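Local coordinates for protein Pcdhgb2 (PDB 5SZR) that binds calcium ions and probably acts as a calcium-dependent cell-adhesion protein that may establish and maintain specific neuronal connections in the brain, at residues Asp71-Lys76 against Ile100-Asp105; Tyr181-Val186 against Ile201-Ser206; His45-Gln50 against Thr79-Ala84; Pro3-Asp8 against Val27-Gln32. All blocks are in the same frame, centred on the assembly; numbering follows the deposited sequence.

Contact 1. Residues Asp71-Lys76 against Ile100-Asp105. With CA (calcium ion), chain K; CA (calcium ion), chain J; CA (calcium ion), chain L.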
# COMPACT_ATOMS: atom_id res chain seq x y z
N ASP A 71 43.36 -28.58 -26.44
CA ASP A 71 42.54 -27.40 -26.15
C ASP A 71 42.68 -26.40 -27.29
O ASP A 71 43.71 -25.72 -27.40
CB ASP A 71 42.93 -26.77 -24.81
CG ASP A 71 42.12 -25.53 -24.48
OD1 ASP A 71 41.03 -25.35 -25.05
OD2 ASP A 71 42.57 -24.74 -23.62
N PHE A 72 41.66 -26.31 -28.14
CA PHE A 72 41.70 -25.40 -29.28
C PHE A 72 41.89 -23.95 -28.84
O PHE A 72 42.51 -23.16 -29.56
CB PHE A 72 40.41 -25.54 -30.09
CG PHE A 72 40.32 -24.61 -31.27
CD1 PHE A 72 40.84 -24.98 -32.50
CD2 PHE A 72 39.68 -23.38 -31.15
CE1 PHE A 72 40.74 -24.14 -33.59
CE2 PHE A 72 39.59 -22.53 -32.24
CZ PHE A 72 40.12 -22.91 -33.46
N GLU A 73 41.37 -23.59 -27.67
CA GLU A 73 41.50 -22.22 -27.20
C GLU A 73 42.93 -21.88 -26.80
O GLU A 73 43.29 -20.70 -26.75
CB GLU A 73 40.55 -21.99 -26.01
CG GLU A 73 39.08 -21.77 -26.40
CD GLU A 73 38.46 -22.96 -27.15
OE1 GLU A 73 38.62 -24.11 -26.70
OE2 GLU A 73 37.82 -22.73 -28.20
N THR A 74 43.76 -22.89 -26.53
CA THR A 74 45.16 -22.70 -26.18
C THR A 74 46.10 -22.85 -27.38
O THR A 74 47.04 -22.07 -27.53
CB THR A 74 45.58 -23.70 -25.09
OG1 THR A 74 44.71 -23.56 -23.96
CG2 THR A 74 47.01 -23.44 -24.65
N ALA A 75 45.86 -23.84 -28.24
CA ALA A 75 46.69 -24.03 -29.42
C ALA A 75 45.83 -24.60 -30.53
O ALA A 75 45.18 -25.64 -30.35
CB ALA A 75 47.87 -24.96 -29.12
N LYS A 76 45.83 -23.93 -31.68
CA LYS A 76 45.05 -24.37 -32.83
C LYS A 76 45.82 -25.31 -33.76
O LYS A 76 45.19 -25.95 -34.61
CB LYS A 76 44.57 -23.16 -33.64
CG LYS A 76 43.66 -22.24 -32.86
CD LYS A 76 43.21 -21.07 -33.72
CE LYS A 76 42.53 -20.01 -32.88
NZ LYS A 76 42.40 -18.73 -33.64
N ILE A 100 44.03 -28.58 -35.26
CA ILE A 100 43.08 -28.83 -34.18
C ILE A 100 41.73 -28.26 -34.58
O ILE A 100 41.66 -27.18 -35.18
CB ILE A 100 43.58 -28.23 -32.85
CG1 ILE A 100 45.00 -28.70 -32.55
CG2 ILE A 100 42.64 -28.60 -31.70
CD1 ILE A 100 45.15 -30.21 -32.50
N LEU A 101 40.67 -29.00 -34.27
CA LEU A 101 39.31 -28.58 -34.59
C LEU A 101 38.62 -28.05 -33.34
O LEU A 101 38.74 -28.63 -32.25
CB LEU A 101 38.51 -29.74 -35.18
CG LEU A 101 39.01 -30.18 -36.56
CD1 LEU A 101 38.22 -31.37 -37.07
CD2 LEU A 101 38.94 -29.02 -37.54
N ASP A 102 37.89 -26.95 -33.50
CA ASP A 102 37.21 -26.32 -32.39
C ASP A 102 35.93 -27.08 -32.05
O ASP A 102 35.10 -27.34 -32.93
CB ASP A 102 36.88 -24.87 -32.72
CG ASP A 102 35.90 -24.25 -31.74
OD1 ASP A 102 36.07 -24.44 -30.52
OD2 ASP A 102 34.95 -23.57 -32.20
N GLU A 103 35.78 -27.43 -30.78
CA GLU A 103 34.54 -27.98 -30.24
C GLU A 103 33.90 -26.97 -29.31
O GLU A 103 34.56 -26.08 -28.76
CB GLU A 103 34.79 -29.29 -29.48
CG GLU A 103 35.46 -30.39 -30.31
CD GLU A 103 34.55 -30.95 -31.39
OE1 GLU A 103 35.04 -31.19 -32.51
OE2 GLU A 103 33.35 -31.15 -31.10
N ASN A 104 32.59 -27.11 -29.13
CA ASN A 104 31.81 -26.24 -28.25
C ASN A 104 31.99 -26.72 -26.82
O ASN A 104 31.21 -27.52 -26.31
CB ASN A 104 30.35 -26.23 -28.67
CG ASN A 104 29.54 -25.18 -27.95
OD1 ASN A 104 30.08 -24.31 -27.27
ND2 ASN A 104 28.22 -25.24 -28.11
N ASP A 105 33.05 -26.23 -26.16
CA ASP A 105 33.31 -26.60 -24.77
C ASP A 105 33.47 -25.40 -23.85
O ASP A 105 33.91 -25.57 -22.71
CB ASP A 105 34.54 -27.51 -24.68
CG ASP A 105 35.80 -26.87 -25.23
OD1 ASP A 105 35.70 -25.86 -25.96
OD2 ASP A 105 36.91 -27.38 -24.93
CA CA K . 36.49 -24.77 -27.94
CA CA J . 38.76 -25.96 -25.24
CA CA L . 30.46 -21.88 -26.72
O HOH W 1 38.46 -24.51 -22.94
O HOH W 2 39.40 -27.74 -23.90
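The backbones of 71-76 and 100-105 are tied by one hydrogen bond, from Ile-100 N to Lys-76 O at 2.9 Å, while Phe-72 and Asp-102 lie opposite each other with CA atoms 5.5 Å apart. Phe-72 has CG anti to its backbone N (chi1 178°), and its ring is met over the centre of one face by Asp-102 CB. This CH-pi contact places that CB 3.5 Å from the centroid of the Phe-72 ring, 11° off the normal. Lys-76 CG lies over the opposite face, nearer the rim, and Glu-73 OE2 sits at the edge in plane.

The ring thus borders a cluster of acidic groups. Glu-73, bent at chi2, grips one calcium ion with both oxygens, OE1 at 2.6 Å and OE2 at 2.5 Å, and OE1 also reaches a second calcium ion. Asp-105 bridges the same pair, its OD1 on the first ion and its OD2 on the second, each at 2.4 Å. Asp-102 OD1 and Glu-103 O add to the first ion. Asp-71 OD1 binds the second at 2.4 Å while accepting Glu-73 N from above its carboxylate plane, an Asx turn, consistent with its holding both ligands in place. Glu-16 contributes to both ions and Asp-138 to the first, and Asn-104 OD1 serves a third calcium ion.

This is the calcium-bound linker between successive cadherin domains. Glu-73 OE2 and Asp-102 OD1 stand 3.4 Å apart because both bind the same calcium ion; without it such carboxylates would probably repel one another and let the linker flex.

Contact 2. Residues Tyr181-Val186 against Ile201-Ser206. With NAG (2-acetamido-2-deoxy-beta-D-glucopyranose), chain D.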
# COMPACT_ATOMS: atom_id res chain seq x y z
N TYR A 181 11.69 -6.90 -8.44
CA TYR A 181 11.72 -7.72 -9.65
C TYR A 181 12.97 -8.59 -9.68
O TYR A 181 14.07 -8.13 -9.37
CB TYR A 181 11.71 -6.87 -10.92
CG TYR A 181 10.37 -6.27 -11.29
CD1 TYR A 181 9.35 -7.06 -11.80
CD2 TYR A 181 10.15 -4.90 -11.17
CE1 TYR A 181 8.13 -6.51 -12.15
CE2 TYR A 181 8.94 -4.34 -11.52
CZ TYR A 181 7.94 -5.15 -12.01
OH TYR A 181 6.73 -4.59 -12.36
N ASN A 182 12.80 -9.85 -10.08
CA ASN A 182 13.91 -10.75 -10.38
C ASN A 182 13.86 -11.04 -11.88
O ASN A 182 12.97 -11.76 -12.35
CB ASN A 182 13.84 -12.03 -9.56
CG ASN A 182 14.50 -11.88 -8.20
OD1 ASN A 182 15.38 -11.04 -8.01
ND2 ASN A 182 14.08 -12.70 -7.24
N VAL A 183 14.82 -10.49 -12.62
CA VAL A 183 14.85 -10.59 -14.08
C VAL A 183 15.99 -11.53 -14.47
O VAL A 183 17.16 -11.24 -14.19
CB VAL A 183 15.02 -9.21 -14.74
CG1 VAL A 183 14.93 -9.32 -16.25
CG2 VAL A 183 13.98 -8.24 -14.20
N THR A 184 15.64 -12.64 -15.11
CA THR A 184 16.60 -13.65 -15.53
C THR A 184 16.92 -13.47 -17.01
O THR A 184 16.03 -13.58 -17.86
CB THR A 184 16.06 -15.06 -15.27
OG1 THR A 184 16.00 -15.31 -13.86
CG2 THR A 184 16.95 -16.10 -15.93
N ILE A 185 18.18 -13.20 -17.31
CA ILE A 185 18.65 -13.06 -18.68
C ILE A 185 19.43 -14.32 -19.05
O ILE A 185 20.38 -14.70 -18.35
CB ILE A 185 19.52 -11.80 -18.85
CG1 ILE A 185 18.66 -10.55 -18.68
CG2 ILE A 185 20.22 -11.81 -20.21
CD1 ILE A 185 19.42 -9.26 -18.85
N VAL A 186 19.03 -14.97 -20.14
CA VAL A 186 19.62 -16.23 -20.57
C VAL A 186 20.40 -16.00 -21.86
O VAL A 186 19.90 -15.33 -22.78
CB VAL A 186 18.54 -17.32 -20.78
CG1 VAL A 186 19.18 -18.62 -21.24
CG2 VAL A 186 17.76 -17.52 -19.49
N ILE A 201 18.96 -10.53 -12.50
CA ILE A 201 19.08 -9.13 -12.10
C ILE A 201 17.91 -8.81 -11.17
O ILE A 201 16.75 -8.97 -11.56
CB ILE A 201 19.07 -8.19 -13.32
CG1 ILE A 201 20.14 -8.60 -14.32
CG2 ILE A 201 19.27 -6.75 -12.87
CD1 ILE A 201 20.17 -7.73 -15.55
N THR A 202 18.23 -8.38 -9.96
CA THR A 202 17.22 -7.98 -8.99
C THR A 202 16.98 -6.48 -9.10
O THR A 202 17.94 -5.69 -9.07
CB THR A 202 17.64 -8.35 -7.57
OG1 THR A 202 17.63 -9.78 -7.42
CG2 THR A 202 16.69 -7.73 -6.55
N LEU A 203 15.72 -6.09 -9.24
CA LEU A 203 15.34 -4.69 -9.39
C LEU A 203 14.54 -4.23 -8.18
O LEU A 203 13.54 -4.85 -7.81
CB LEU A 203 14.52 -4.48 -10.67
CG LEU A 203 15.29 -4.80 -11.95
CD1 LEU A 203 14.46 -4.46 -13.18
CD2 LEU A 203 16.61 -4.05 -11.96
N HIS A 204 14.99 -3.14 -7.57
CA HIS A 204 14.28 -2.49 -6.48
C HIS A 204 13.57 -1.26 -7.04
O HIS A 204 14.22 -0.37 -7.60
CB HIS A 204 15.24 -2.10 -5.36
CG HIS A 204 15.74 -3.26 -4.57
ND1 HIS A 204 15.07 -4.46 -4.50
CD2 HIS A 204 16.86 -3.42 -3.83
CE1 HIS A 204 15.74 -5.30 -3.74
NE2 HIS A 204 16.84 -4.69 -3.32
N ILE A 205 12.25 -1.22 -6.91
CA ILE A 205 11.46 -0.10 -7.41
C ILE A 205 11.29 0.90 -6.28
O ILE A 205 10.71 0.58 -5.24
CB ILE A 205 10.09 -0.58 -7.93
CG1 ILE A 205 10.26 -1.68 -8.98
CG2 ILE A 205 9.31 0.60 -8.49
CD1 ILE A 205 10.93 -1.21 -10.26
N SER A 206 11.81 2.12 -6.48
CA SER A 206 11.73 3.15 -5.46
C SER A 206 10.43 3.94 -5.57
O SER A 206 9.78 3.98 -6.62
CB SER A 206 12.94 4.10 -5.56
OG SER A 206 13.00 4.71 -6.83
C1 NAG D . 14.64 -12.64 -5.90
C2 NAG D . 13.55 -12.55 -4.83
C3 NAG D . 14.19 -12.41 -3.46
C4 NAG D . 15.14 -13.57 -3.20
C5 NAG D . 16.18 -13.65 -4.32
C6 NAG D . 17.10 -14.85 -4.19
C7 NAG D . 11.35 -11.62 -5.39
C8 NAG D . 10.56 -10.37 -5.63
N2 NAG D . 12.64 -11.44 -5.10
O3 NAG D . 13.17 -12.35 -2.47
O4 NAG D . 15.77 -13.40 -1.93
O5 NAG D . 15.53 -13.75 -5.60
O6 NAG D . 16.39 -16.07 -4.38
O7 NAG D . 10.84 -12.73 -5.46
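Asn-182 and Thr-202 run alongside each other, both projecting in the same direction, as the non-hydrogen-bonded pair of an antiparallel ladder whose strand axes run 151° apart. The side chain of Asn-182 can be followed outward. Its CB leads to a CG set beside the backbone N (chi1 -86°), and there the amide divides. OD1 turns to the neighbouring strand and accepts from Thr-202 OG1 at 2.6 Å, the donor lying nearly along the C=O axis. ND2 carries an N-acetylglucosamine through a covalent bond of 1.5 Å to its C1, which identifies an occupied N-glycosylation site. The hydroxyl bond to OD1 would limit rotation of the amide, and the sugar is also hydrogen-bonded to Glu-180. An alanine in place of Thr-202 would probably leave Asn-182 OD1 without this hydroxyl donor and the glycosylated amide freer to turn.

Either side of this pair, Tyr-181 with Leu-203 and Val-183 with Ile-201 form hydrogen-bonded pairs; the bond from Val-183 N to Ile-201 O is 2.7 Å long. Their side chains occupy the other face. Tyr-181 CB packs 3.7 Å from Leu-203 CB, and Ile-205 CD1 meets the edge of the tyrosine ring, 3.9 Å from CD2. Further along, Ile-185 CD1 touches Ile-201 CD1 at 3.7 Å.

This hairpin of strands 180-189 and 196-206 forms the middle of a four-strand sheet, between 145-149 and 119-120. Its apolar face meets Ile-129 and Ile-132 of strand 128-135 and Phe-155 of strand 155-159, across the cadherin sandwich, whereas the glycan stands on the opposite face.

Contact 3. Residues His45-Gln50 against Thr79-Ala84. With EDO (1,2-ethanediol), chain B.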
# COMPACT_ATOMS: atom_id res chain seq x y z
N HIS A 45 62.65 -33.11 -33.64
CA HIS A 45 63.75 -32.17 -33.72
C HIS A 45 63.21 -30.82 -34.16
O HIS A 45 62.35 -30.75 -35.05
CB HIS A 45 64.86 -32.67 -34.67
CG HIS A 45 65.10 -31.78 -35.85
ND1 HIS A 45 64.47 -31.97 -37.06
CD2 HIS A 45 65.91 -30.70 -36.01
CE1 HIS A 45 64.87 -31.04 -37.91
NE2 HIS A 45 65.75 -30.26 -37.30
N ASN A 46 63.71 -29.75 -33.53
CA ASN A 46 63.29 -28.38 -33.82
C ASN A 46 61.78 -28.23 -33.70
O ASN A 46 61.11 -27.66 -34.57
CB ASN A 46 63.79 -27.93 -35.19
CG ASN A 46 63.64 -26.43 -35.41
OD1 ASN A 46 62.70 -25.98 -36.07
ND2 ASN A 46 64.56 -25.65 -34.86
N VAL A 47 61.22 -28.76 -32.61
CA VAL A 47 59.80 -28.63 -32.34
C VAL A 47 59.61 -27.70 -31.15
O VAL A 47 60.52 -27.47 -30.34
CB VAL A 47 59.11 -29.99 -32.07
CG1 VAL A 47 59.26 -30.91 -33.28
CG2 VAL A 47 59.65 -30.63 -30.80
N ASP A 48 58.40 -27.17 -31.05
CA ASP A 48 58.04 -26.34 -29.91
C ASP A 48 58.02 -27.18 -28.64
O ASP A 48 57.84 -28.40 -28.67
CB ASP A 48 56.67 -25.70 -30.15
CG ASP A 48 56.28 -24.73 -29.06
OD1 ASP A 48 56.90 -23.65 -28.97
OD2 ASP A 48 55.36 -25.06 -28.28
N GLU A 49 58.23 -26.51 -27.51
CA GLU A 49 58.26 -27.20 -26.22
C GLU A 49 56.95 -27.94 -25.97
O GLU A 49 56.95 -29.04 -25.40
CB GLU A 49 58.54 -26.21 -25.10
CG GLU A 49 58.35 -26.78 -23.71
CD GLU A 49 58.56 -25.75 -22.62
OE1 GLU A 49 58.74 -24.56 -22.96
OE2 GLU A 49 58.54 -26.13 -21.43
N GLN A 50 55.83 -27.36 -26.39
CA GLN A 50 54.54 -28.00 -26.17
C GLN A 50 54.36 -29.27 -27.00
O GLN A 50 53.58 -30.14 -26.61
CB GLN A 50 53.40 -27.02 -26.45
CG GLN A 50 53.49 -25.75 -25.62
CD GLN A 50 53.77 -26.04 -24.16
OE1 GLN A 50 54.70 -25.49 -23.57
NE2 GLN A 50 52.96 -26.91 -23.56
N THR A 79 53.23 -28.26 -35.12
CA THR A 79 54.18 -28.62 -36.16
C THR A 79 55.15 -29.65 -35.59
O THR A 79 55.89 -29.36 -34.64
CB THR A 79 54.94 -27.39 -36.67
OG1 THR A 79 54.07 -26.60 -37.48
CG2 THR A 79 56.14 -27.81 -37.49
N LEU A 80 55.15 -30.85 -36.17
CA LEU A 80 55.96 -31.96 -35.70
C LEU A 80 57.00 -32.30 -36.76
O LEU A 80 56.64 -32.65 -37.89
CB LEU A 80 55.09 -33.18 -35.38
CG LEU A 80 54.34 -33.23 -34.05
CD1 LEU A 80 53.25 -32.18 -33.96
CD2 LEU A 80 53.76 -34.63 -33.81
N ASN A 81 58.27 -32.19 -36.40
CA ASN A 81 59.37 -32.60 -37.27
C ASN A 81 59.97 -33.88 -36.69
O ASN A 81 60.36 -33.90 -35.51
CB ASN A 81 60.43 -31.51 -37.38
CG ASN A 81 59.85 -30.18 -37.82
OD1 ASN A 81 59.10 -30.11 -38.80
ND2 ASN A 81 60.18 -29.12 -37.10
N VAL A 82 60.02 -34.93 -37.50
CA VAL A 82 60.53 -36.23 -37.08
C VAL A 82 61.80 -36.54 -37.85
O VAL A 82 61.87 -36.32 -39.07
CB VAL A 82 59.47 -37.34 -37.28
CG1 VAL A 82 60.07 -38.70 -36.97
CG2 VAL A 82 58.26 -37.08 -36.39
N GLU A 83 62.80 -37.05 -37.14
CA GLU A 83 64.08 -37.42 -37.72
C GLU A 83 64.24 -38.94 -37.63
O GLU A 83 64.15 -39.51 -36.54
CB GLU A 83 65.23 -36.72 -37.00
CG GLU A 83 66.59 -37.04 -37.56
CD GLU A 83 67.69 -36.80 -36.55
OE1 GLU A 83 67.43 -36.94 -35.34
OE2 GLU A 83 68.82 -36.48 -36.97
N ALA A 84 64.48 -39.58 -38.77
CA ALA A 84 64.70 -41.02 -38.84
C ALA A 84 66.18 -41.30 -39.02
O ALA A 84 66.80 -40.79 -39.96
CB ALA A 84 63.89 -41.64 -39.98
C1 EDO B . 60.97 -22.78 -28.61
O1 EDO B . 59.88 -22.40 -29.46
C2 EDO B . 60.44 -23.44 -27.35
O2 EDO B . 59.76 -24.65 -27.71
O HOH W 3 57.05 -27.16 -33.48
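Asn-81 carries this contact by reaching from strand 79-84 to the loop carbonyls of His-45 and Asn-46. Its CG is beside the backbone N (chi1 -54°), and from there ND2 approaches two successive carbonyls, Asn-46 O at 3.1 Å and His-45 O at 3.4 Å, both as weak hydrogen bonds. The other arm of the amide is also held: Asn-81 OD1 bonds to Ser-95 OG, so partners on both arms are consistent with one orientation of the amide, the Ser-95 bond being the stronger. The backbone adds His-45 N to Asn-81 O at 3.1 Å.

Asn-46 adopts a left-handed conformation, with a positive phi of 54°, and its side chain runs alongside that of Asn-81. Its CB also lies over one face of the His-45 ring, near the rim. The imidazole itself passes Asn-81 obliquely, ND1 coming 4.1 Å from CB of Asn-81; this nitrogen is buried by the contact and has no polar partner in the model. Val-47 supplies the apolar part, its CG1 packing 3.5 Å from Asn-81 N against the strand backbone.

Beyond Val-47 a water links the segments, accepting from Asp-48 N and donating to Thr-79 O. Asp-48 has CG anti to its backbone N (chi1 -175°) and N-caps the short helix that follows, its OD2 accepting from Gln-50 N at 3.0 Å.

The contact lies at the surface, where the chain leaves edge strand 41-44 for helix 49-54. Strand 77-85 runs between 41-44 and 91-101, and its alternate residues Leu-80 and Val-82 turn away to pack on Phe-55 and Leu-57 of strand 55-57.

Contact 4. Residues Pro3-Asp8 against Val27-Gln32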
# COMPACT_ATOMS: atom_id res chain seq x y z
N PRO A 3 67.50 -44.02 -45.14
CA PRO A 3 66.06 -44.05 -44.87
C PRO A 3 65.33 -42.92 -45.59
O PRO A 3 65.89 -41.85 -45.83
CB PRO A 3 65.98 -43.89 -43.35
CG PRO A 3 67.26 -43.22 -42.97
CD PRO A 3 68.29 -43.72 -43.94
N MET A 4 64.07 -43.18 -45.93
CA MET A 4 63.25 -42.18 -46.60
C MET A 4 61.79 -42.36 -46.22
O MET A 4 61.28 -43.48 -46.19
CB MET A 4 63.38 -42.24 -48.12
CG MET A 4 64.57 -41.48 -48.68
SD MET A 4 64.33 -41.02 -50.40
CE MET A 4 64.05 -42.62 -51.16
N PHE A 5 61.12 -41.24 -45.93
CA PHE A 5 59.69 -41.25 -45.69
C PHE A 5 58.92 -41.23 -47.01
O PHE A 5 59.42 -40.79 -48.05
CB PHE A 5 59.29 -40.04 -44.83
CG PHE A 5 59.78 -40.11 -43.42
CD1 PHE A 5 59.11 -40.87 -42.47
CD2 PHE A 5 60.92 -39.43 -43.03
CE1 PHE A 5 59.56 -40.94 -41.17
CE2 PHE A 5 61.38 -39.50 -41.73
CZ PHE A 5 60.70 -40.25 -40.80
N SER A 6 57.68 -41.72 -46.95
CA SER A 6 56.83 -41.76 -48.13
C SER A 6 56.61 -40.38 -48.73
O SER A 6 56.42 -40.24 -49.94
CB SER A 6 55.49 -42.42 -47.78
OG SER A 6 54.40 -41.66 -48.28
N GLN A 7 56.63 -39.34 -47.89
CA GLN A 7 56.47 -37.97 -48.34
C GLN A 7 57.12 -37.07 -47.29
O GLN A 7 57.47 -37.52 -46.20
CB GLN A 7 55.00 -37.61 -48.54
CG GLN A 7 54.20 -37.53 -47.25
CD GLN A 7 52.70 -37.57 -47.48
OE1 GLN A 7 52.15 -38.59 -47.90
NE2 GLN A 7 52.03 -36.44 -47.21
N ASP A 8 57.28 -35.80 -47.63
CA ASP A 8 57.93 -34.89 -46.70
C ASP A 8 56.97 -34.35 -45.64
O ASP A 8 57.34 -34.25 -44.47
CB ASP A 8 58.60 -33.74 -47.46
CG ASP A 8 59.75 -34.21 -48.32
OD1 ASP A 8 60.27 -35.32 -48.06
OD2 ASP A 8 60.14 -33.48 -49.26
N VAL A 27 54.52 -42.65 -38.89
CA VAL A 27 55.41 -42.38 -40.01
C VAL A 27 56.52 -43.42 -40.00
O VAL A 27 57.04 -43.78 -38.94
CB VAL A 27 55.99 -40.95 -39.96
CG1 VAL A 27 54.91 -39.94 -40.31
CG2 VAL A 27 56.55 -40.65 -38.58
N THR A 28 56.87 -43.92 -41.19
CA THR A 28 57.92 -44.92 -41.33
C THR A 28 58.85 -44.54 -42.47
O THR A 28 58.41 -44.05 -43.51
CB THR A 28 57.33 -46.32 -41.59
OG1 THR A 28 56.35 -46.25 -42.63
CG2 THR A 28 56.68 -46.88 -40.33
N ALA A 29 60.14 -44.76 -42.25
CA ALA A 29 61.17 -44.59 -43.27
C ALA A 29 61.68 -45.96 -43.71
O ALA A 29 61.53 -46.96 -43.00
CB ALA A 29 62.32 -43.72 -42.76
N THR A 30 62.30 -46.00 -44.89
CA THR A 30 62.68 -47.25 -45.54
C THR A 30 64.18 -47.31 -45.80
O THR A 30 64.73 -46.40 -46.43
CB THR A 30 61.93 -47.43 -46.86
OG1 THR A 30 60.51 -47.40 -46.62
CG2 THR A 30 62.30 -48.75 -47.50
N ASP A 31 64.82 -48.39 -45.34
CA ASP A 31 66.25 -48.57 -45.58
C ASP A 31 66.56 -48.90 -47.03
O ASP A 31 67.70 -48.69 -47.46
CB ASP A 31 66.79 -49.68 -44.68
N GLN A 32 65.59 -49.42 -47.78
CA GLN A 32 65.82 -49.85 -49.16
C GLN A 32 66.45 -48.77 -50.03
O GLN A 32 66.07 -48.59 -51.19
CB GLN A 32 64.50 -50.30 -49.80
O HOH W 4 56.78 -42.37 -44.68
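Phe-5 lies beside residues 27-29 with Ala-29 CB over the centre of one ring face, a CH-pi contact 4.2 Å from the centroid and 7° off the normal. CG stands beside the backbone N (chi1 -69°), the side from which the ring extends to Ala-29. Its CE1 touches Val-27 CB at 3.8 Å, the two side chains crossing obliquely, and CD1 passes 3.4 Å from Thr-28 O. A water in the plane of the ring, at its edge, accepts from Ser-6 N and donates to Thr-28 O.

Residues 3-8 lead into strand 9-15 of the first cadherin sandwich of this construct, and Pro-3 and Phe-5 match the PxF sequence with which cadherin repeats commonly begin. Beyond the contact, Phe-5 meets Tyr-42, Ala-84 and Cys-94 on strands 41-44, 77-85 and 91-101. An alanine in place of Phe-5 would probably open a gap among Val-27, Ala-29 and these strand residues, losing the ring that joins them.

Pro-3 approaches Ala-29 too, with CB against CB at 3.7 Å. Pro-3 CA also directs a C-H toward Thr-30 O, 3.1 Å away with 162° at the hydrogen. The backbone hydrogen bonds here are weak: Thr-30 N to Met-4 O measures 3.0 Å, and Met-4 N to Thr-30 O 3.3 Å. Outside the two segments, Pro-3 O accepts a hydrogen bond from Ser-92 OG, and Ala-29 N bonds to Tyr-42 OH.

How the contacts relate
Contact 2 is the buried one, joining regular neighbouring strands by strong backbone bonds and apolar side chains, with its glycan on the outward face. Contacts 1 and 3 lie at the surface and contact 4 is partly buried. All three involve irregular chain, but contact 1 relies on metal coordination, contact 3 on weak amide bonds and water, and contact 4 on ring packing. Contacts 1 and 3 share a sheet through adjacent strands 91-101 and 77-85, with centres about 21 Å apart. Contacts 3 and 4 touch directly, Ala-84 CB lying 3.6 Å from Phe-5 CZ. Contact 2 belongs to the next cadherin domain, its centre about 36 Å from that of contact 1.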